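PDB 4GS5: acyl-CoA synthetase (AMP-forming)/AMP-acid ligase II-like protein from Dyadobacter fermentans, which probably activates medium-chain fatty acids or related carboxylic acids with ATP for ligation to coenzyme A. Local coordinates for residues L262-A270 with G279-E287. Sequence-based numbering, arbitrary orientation.
Sequences LDQIDQRIA and GNAFFCWWE. With EDO (1,2-ethanediol), chain P.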
ATOM      1  N   LEU A 262       3.059 -17.913  -8.407  1.00 24.42           N
ATOM      2  CA  LEU A 262       2.308 -19.148  -8.651  1.00 28.15           C
ATOM      3  C   LEU A 262       0.954 -18.927  -9.331  1.00 28.80           C
ATOM      4  O   LEU A 262       0.618 -19.629 -10.283  1.00 31.49           O
ATOM      5  CB  LEU A 262       2.137 -19.959  -7.369  1.00 28.62           C
ATOM      6  CG  LEU A 262       3.461 -20.536  -6.841  1.00 27.50           C
ATOM      7  CD1 LEU A 262       3.261 -21.083  -5.422  1.00 28.72           C
ATOM      8  CD2 LEU A 262       4.035 -21.609  -7.785  1.00 28.26           C
ATOM      9  N   ASP A 263       0.187 -17.953  -8.860  1.00 29.18           N
ATOM     10  CA  ASP A 263      -1.142 -17.744  -9.425  1.00 37.18           C
ATOM     11  C   ASP A 263      -1.058 -17.220 -10.860  1.00 37.42           C
ATOM     12  O   ASP A 263      -1.962 -17.448 -11.660  1.00 38.82           O
ATOM     13  CB  ASP A 263      -2.038 -16.867  -8.526  1.00 41.83           C
ATOM     14  CG  ASP A 263      -1.703 -15.381  -8.601  1.00 52.09           C
ATOM     15  OD1 ASP A 263      -2.597 -14.584  -8.964  1.00 53.42           O
ATOM     16  OD2 ASP A 263      -0.559 -14.999  -8.270  1.00 56.81           O
ATOM     17  N   GLN A 264       0.038 -16.545 -11.194  1.00 32.43           N
ATOM     18  CA  GLN A 264       0.217 -16.072 -12.571  1.00 36.39           C
ATOM     19  C   GLN A 264       0.525 -17.226 -13.506  1.00 33.73           C
ATOM     20  O   GLN A 264      -0.014 -17.307 -14.608  1.00 31.84           O
ATOM     21  CB  GLN A 264       1.311 -15.010 -12.666  1.00 37.58           C
ATOM     22  CG  GLN A 264       0.922 -13.695 -12.027  1.00 45.82           C
ATOM     23  CD  GLN A 264       1.984 -12.627 -12.198  1.00 57.24           C
ATOM     24  OE1 GLN A 264       3.027 -12.855 -12.824  1.00 57.35           O
ATOM     25  NE2 GLN A 264       1.724 -11.445 -11.638  1.00 61.77           N
ATOM     26  N   ILE A 265       1.405 -18.118 -13.079  1.00 33.52           N
ATOM     27  CA  ILE A 265       1.693 -19.276 -13.913  1.00 27.97           C
ATOM     28  C   ILE A 265       0.438 -20.151 -14.015  1.00 30.68           C
ATOM     29  O   ILE A 265       0.153 -20.720 -15.074  1.00 30.24           O
ATOM     30  CB  ILE A 265       2.962 -20.059 -13.450  1.00 31.67           C
ATOM     31  CG1 ILE A 265       3.372 -21.058 -14.525  1.00 34.30           C
ATOM     32  CG2 ILE A 265       2.758 -20.753 -12.119  1.00 29.13           C
ATOM     33  CD1 ILE A 265       3.916 -20.372 -15.768  1.00 39.14           C
ATOM     34  N   ASP A 266      -0.341 -20.212 -12.929  1.00 31.62           N
ATOM     35  CA  ASP A 266      -1.594 -20.968 -12.931  1.00 32.85           C
ATOM     36  C   ASP A 266      -2.547 -20.443 -14.009  1.00 37.56           C
ATOM     37  O   ASP A 266      -3.171 -21.231 -14.724  1.00 36.24           O
ATOM     38  CB  ASP A 266      -2.281 -20.906 -11.566  1.00 36.15           C
ATOM     39  CG  ASP A 266      -1.869 -22.039 -10.646  1.00 39.85           C
ATOM     40  OD1 ASP A 266      -1.152 -22.953 -11.104  1.00 40.69           O
ATOM     41  OD2 ASP A 266      -2.278 -22.029  -9.463  1.00 42.39           O
ATOM     42  N   GLN A 267      -2.656 -19.116 -14.125  1.00 35.46           N
ATOM     43  CA  GLN A 267      -3.557 -18.508 -15.111  1.00 38.11           C
ATOM     44  C   GLN A 267      -3.122 -18.876 -16.522  1.00 35.35           C
ATOM     45  O   GLN A 267      -3.951 -19.147 -17.381  1.00 37.40           O
ATOM     46  CB  GLN A 267      -3.621 -16.974 -14.977  1.00 40.37           C
ATOM     47  CG  GLN A 267      -4.095 -16.464 -13.611  1.00 49.67           C
ATOM     48  CD  GLN A 267      -4.145 -14.936 -13.530  1.00 60.02           C
ATOM     49  OE1 GLN A 267      -3.751 -14.236 -14.467  1.00 60.75           O
ATOM     50  NE2 GLN A 267      -4.636 -14.417 -12.403  1.00 63.41           N
ATOM     51  N   ARG A 268      -1.816 -18.877 -16.755  1.00 37.07           N
ATOM     52  CA  ARG A 268      -1.260 -19.282 -18.049  1.00 40.20           C
ATOM     53  C   ARG A 268      -1.530 -20.746 -18.401  1.00 44.87           C
ATOM     54  O   ARG A 268      -1.860 -21.071 -19.543  1.00 49.03           O
ATOM     55  CB  ARG A 268       0.242 -18.986 -18.103  1.00 40.75           C
ATOM     56  CG  ARG A 268       0.526 -17.517 -18.316  1.00 50.89           C
ATOM     57  CD  ARG A 268       1.989 -17.151 -18.119  1.00 58.43           C
ATOM     58  NE  ARG A 268       2.148 -15.699 -18.045  1.00 60.00           N
ATOM     59  CZ  ARG A 268       2.170 -14.897 -19.103  1.00 62.72           C
ATOM     60  NH1 ARG A 268       2.051 -15.405 -20.324  1.00 64.84           N
ATOM     61  NH2 ARG A 268       2.309 -13.585 -18.942  1.00 61.96           N
ATOM     62  N   ILE A 269      -1.387 -21.631 -17.421  1.00 39.42           N
ATOM     63  CA  ILE A 269      -1.726 -23.032 -17.628  1.00 39.12           C
ATOM     64  C   ILE A 269      -3.239 -23.249 -17.786  1.00 39.56           C
ATOM     65  O   ILE A 269      -3.674 -24.121 -18.540  1.00 41.74           O
ATOM     66  CB  ILE A 269      -1.187 -23.888 -16.481  1.00 39.74           C
ATOM     67  CG1 ILE A 269       0.324 -24.038 -16.649  1.00 44.52           C
ATOM     68  CG2 ILE A 269      -1.867 -25.243 -16.458  1.00 38.54           C
ATOM     69  CD1 ILE A 269       1.029 -24.494 -15.411  1.00 49.51           C
ATOM     70  N   ALA A 270      -4.034 -22.449 -17.080  1.00 37.38           N
ATOM     71  CA  ALA A 270      -5.487 -22.544 -17.187  1.00 39.62           C
ATOM     72  C   ALA A 270      -5.956 -22.351 -18.625  1.00 44.58           C
ATOM     73  O   ALA A 270      -6.837 -23.069 -19.093  1.00 51.91           O
ATOM     74  CB  ALA A 270      -6.165 -21.534 -16.266  1.00 40.24           C
ATOM     75  N   GLY A 279     -11.155 -30.851 -17.762  1.00 52.78           N
ATOM     76  CA  GLY A 279     -11.966 -30.415 -16.642  1.00 54.20           C
ATOM     77  C   GLY A 279     -11.322 -30.699 -15.299  1.00 52.90           C
ATOM     78  O   GLY A 279     -11.792 -30.216 -14.270  1.00 52.79           O
ATOM     79  N   ASN A 280     -10.251 -31.490 -15.308  1.00 46.70           N
ATOM     80  CA  ASN A 280      -9.537 -31.820 -14.082  1.00 42.32           C
ATOM     81  C   ASN A 280      -9.064 -30.567 -13.365  1.00 41.64           C
ATOM     82  O   ASN A 280      -8.540 -29.636 -13.989  1.00 45.67           O
ATOM     83  CB  ASN A 280      -8.318 -32.688 -14.384  1.00 41.05           C
ATOM     84  CG  ASN A 280      -8.653 -33.893 -15.227  1.00 49.22           C
ATOM     85  OD1 ASN A 280      -9.073 -33.763 -16.378  1.00 54.45           O
ATOM     86  ND2 ASN A 280      -8.449 -35.078 -14.667  1.00 45.66           N
ATOM     87  N   ALA A 281      -9.237 -30.536 -12.051  1.00 37.33           N
ATOM     88  CA  ALA A 281      -8.713 -29.416 -11.283  1.00 41.48           C
ATOM     89  C   ALA A 281      -7.191 -29.540 -11.274  1.00 38.55           C
ATOM     90  O   ALA A 281      -6.653 -30.625 -11.506  1.00 35.79           O
ATOM     91  CB  ALA A 281      -9.275 -29.424  -9.868  1.00 46.53           C
ATOM     92  N   PHE A 282      -6.497 -28.437 -11.019  1.00 31.54           N
ATOM     93  CA  PHE A 282      -5.047 -28.475 -10.967  1.00 33.48           C
ATOM     94  C   PHE A 282      -4.547 -27.277 -10.172  1.00 32.44           C
ATOM     95  O   PHE A 282      -5.274 -26.305  -9.959  1.00 28.95           O
ATOM     96  CB  PHE A 282      -4.466 -28.396 -12.382  1.00 32.87           C
ATOM     97  CG  PHE A 282      -4.571 -27.017 -12.983  1.00 36.87           C
ATOM     98  CD1 PHE A 282      -3.520 -26.115 -12.877  1.00 37.88           C
ATOM     99  CD2 PHE A 282      -5.745 -26.603 -13.604  1.00 43.71           C
ATOM    100  CE1 PHE A 282      -3.623 -24.825 -13.406  1.00 36.12           C
ATOM    101  CE2 PHE A 282      -5.858 -25.312 -14.129  1.00 45.69           C
ATOM    102  CZ  PHE A 282      -4.788 -24.427 -14.031  1.00 39.43           C
ATOM    103  N   PHE A 283      -3.296 -27.345  -9.741  1.00 30.19           N
ATOM    104  CA  PHE A 283      -2.628 -26.161  -9.219  1.00 32.49           C
ATOM    105  C   PHE A 283      -1.129 -26.320  -9.387  1.00 33.30           C
ATOM    106  O   PHE A 283      -0.577 -27.422  -9.249  1.00 31.25           O
ATOM    107  CB  PHE A 283      -3.006 -25.875  -7.747  1.00 31.08           C
ATOM    108  CG  PHE A 283      -2.658 -26.992  -6.789  1.00 33.04           C
ATOM    109  CD1 PHE A 283      -1.421 -27.019  -6.147  1.00 29.40           C
ATOM    110  CD2 PHE A 283      -3.564 -28.010  -6.533  1.00 31.26           C
ATOM    111  CE1 PHE A 283      -1.098 -28.034  -5.269  1.00 27.84           C
ATOM    112  CE2 PHE A 283      -3.244 -29.046  -5.655  1.00 33.33           C
ATOM    113  CZ  PHE A 283      -2.014 -29.053  -5.012  1.00 28.25           C
ATOM    114  N   CYS A 284      -0.476 -25.220  -9.731  1.00 32.25           N
ATOM    115  CA  CYS A 284       0.973 -25.193  -9.724  1.00 33.05           C
ATOM    116  C   CYS A 284       1.456 -25.165  -8.287  1.00 29.95           C
ATOM    117  O   CYS A 284       0.805 -24.601  -7.409  1.00 23.92           O
ATOM    118  CB  CYS A 284       1.487 -23.975 -10.486  1.00 35.81           C
ATOM    119  SG  CYS A 284       1.361 -24.206 -12.257  1.00 42.91           S
ATOM    120  N   TRP A 285       2.603 -25.788  -8.059  1.00 26.45           N
ATOM    121  CA  TRP A 285       3.199 -25.807  -6.739  1.00 29.52           C
ATOM    122  C   TRP A 285       4.711 -25.901  -6.914  1.00 28.98           C
ATOM    123  O   TRP A 285       5.234 -25.605  -7.991  1.00 26.98           O
ATOM    124  CB  TRP A 285       2.664 -26.994  -5.938  1.00 28.73           C
ATOM    125  CG  TRP A 285       2.779 -26.841  -4.451  1.00 36.35           C
ATOM    126  CD1 TRP A 285       3.457 -27.663  -3.587  1.00 37.36           C
ATOM    127  CD2 TRP A 285       2.188 -25.813  -3.646  1.00 32.68           C
ATOM    128  NE1 TRP A 285       3.326 -27.202  -2.301  1.00 37.23           N
ATOM    129  CE2 TRP A 285       2.549 -26.072  -2.308  1.00 36.66           C
ATOM    130  CE3 TRP A 285       1.373 -24.714  -3.924  1.00 33.07           C
ATOM    131  CZ2 TRP A 285       2.128 -25.260  -1.246  1.00 41.10           C
ATOM    132  CZ3 TRP A 285       0.959 -23.903  -2.866  1.00 36.79           C
ATOM    133  CH2 TRP A 285       1.338 -24.182  -1.546  1.00 38.28           C
ATOM    134  N   TRP A 286       5.419 -26.280  -5.859  1.00 26.36           N
ATOM    135  CA  TRP A 286       6.875 -26.327  -5.951  1.00 25.78           C
ATOM    136  C   TRP A 286       7.441 -27.347  -4.994  1.00 30.13           C
ATOM    137  O   TRP A 286       6.764 -27.805  -4.067  1.00 30.29           O
ATOM    138  CB  TRP A 286       7.480 -24.964  -5.644  1.00 26.21           C
ATOM    139  CG  TRP A 286       7.194 -24.536  -4.254  1.00 25.97           C
ATOM    140  CD1 TRP A 286       6.068 -23.880  -3.812  1.00 30.17           C
ATOM    141  CD2 TRP A 286       8.020 -24.742  -3.100  1.00 33.27           C
ATOM    142  NE1 TRP A 286       6.153 -23.665  -2.457  1.00 34.71           N
ATOM    143  CE2 TRP A 286       7.336 -24.183  -1.994  1.00 34.91           C
ATOM    144  CE3 TRP A 286       9.265 -25.350  -2.890  1.00 35.59           C
ATOM    145  CZ2 TRP A 286       7.858 -24.213  -0.698  1.00 36.45           C
ATOM    146  CZ3 TRP A 286       9.783 -25.378  -1.607  1.00 37.27           C
ATOM    147  CH2 TRP A 286       9.077 -24.811  -0.520  1.00 37.77           C
ATOM    148  N   GLU A 287       8.694 -27.711  -5.214  1.00 32.69           N
ATOM    149  CA  GLU A 287       9.365 -28.567  -4.248  1.00 36.01           C
ATOM    150  C   GLU A 287      10.828 -28.176  -4.151  1.00 33.31           C
ATOM    151  O   GLU A 287      11.369 -27.535  -5.057  1.00 29.36           O
ATOM    152  CB  GLU A 287       9.193 -30.047  -4.594  1.00 39.06           C
ATOM    153  CG  GLU A 287       9.825 -30.466  -5.898  1.00 44.94           C
ATOM    154  CD  GLU A 287       9.651 -31.951  -6.155  1.00 55.82           C
ATOM    155  OE1 GLU A 287       8.781 -32.316  -6.973  1.00 53.56           O
ATOM    156  OE2 GLU A 287      10.379 -32.754  -5.528  1.00 64.68           O
TER
HETATM  157  C1  EDO P 415      -9.025 -24.940  -9.959  1.00 52.27           C
HETATM  158  O1  EDO P 415      -8.329 -25.790 -10.888  1.00 56.57           O
HETATM  159  C2  EDO P 415      -9.928 -25.763  -9.051  1.00 42.01           C
HETATM  160  O2  EDO P 415     -10.947 -26.323  -9.873  1.00 45.09           O
HETATM  161  O   HOH W   1      -1.036 -22.668  -7.317  1.00 39.55           O
HETATM  162  O   HOH W   2      -5.214 -23.422 -10.330  1.00 43.43           O
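Ile-269, Ile-265 and Cys-284 form the tightly packed centre of this contact, with Ile-269 CD1 3.2 Å and Ile-265 CG2 3.7 Å from Cys-284 SG. Beside it, Phe-282 reaches the helix because CG lies between its backbone N and carbonyl carbon (chi1 74°); Ile-269 CG2 then sits 3.5 Å from Phe-282 CE1, while Asp-266 O and Ala-270 CB approach the ring at its edge, near its plane. Replacing Phe-282 with an alanine would probably open a gap beside Ile-269 and Ala-270 and forfeit the stack with Phe-273. Toward Trp-285 and Trp-286 the packing is looser: Leu-262 CD1 stays 4.3 Å from Trp-286 CD1. The hydrated side is polar. Asp-266 OD1 accepts a hydrogen bond from Cys-284 N, although OD1 is less surely placed, and one water donates to both Asp-266 OD2 (2.6 Å) and Cys-284 O (2.7 Å). Phe-282 N donates to O1 of an ethanediol, probably from the crystallisation liquor (N-H...O 167°). Consistent with the small C-terminal alpha/beta domain of AMP-forming ligases, the axes of 262-270 and 282-287 run at 140°, nearer antiparallel; strand 295-301 pairs with 282-289, helix 306-319 meets Ile-269, and helix 345-351 packs against Phe-283 and Trp-285.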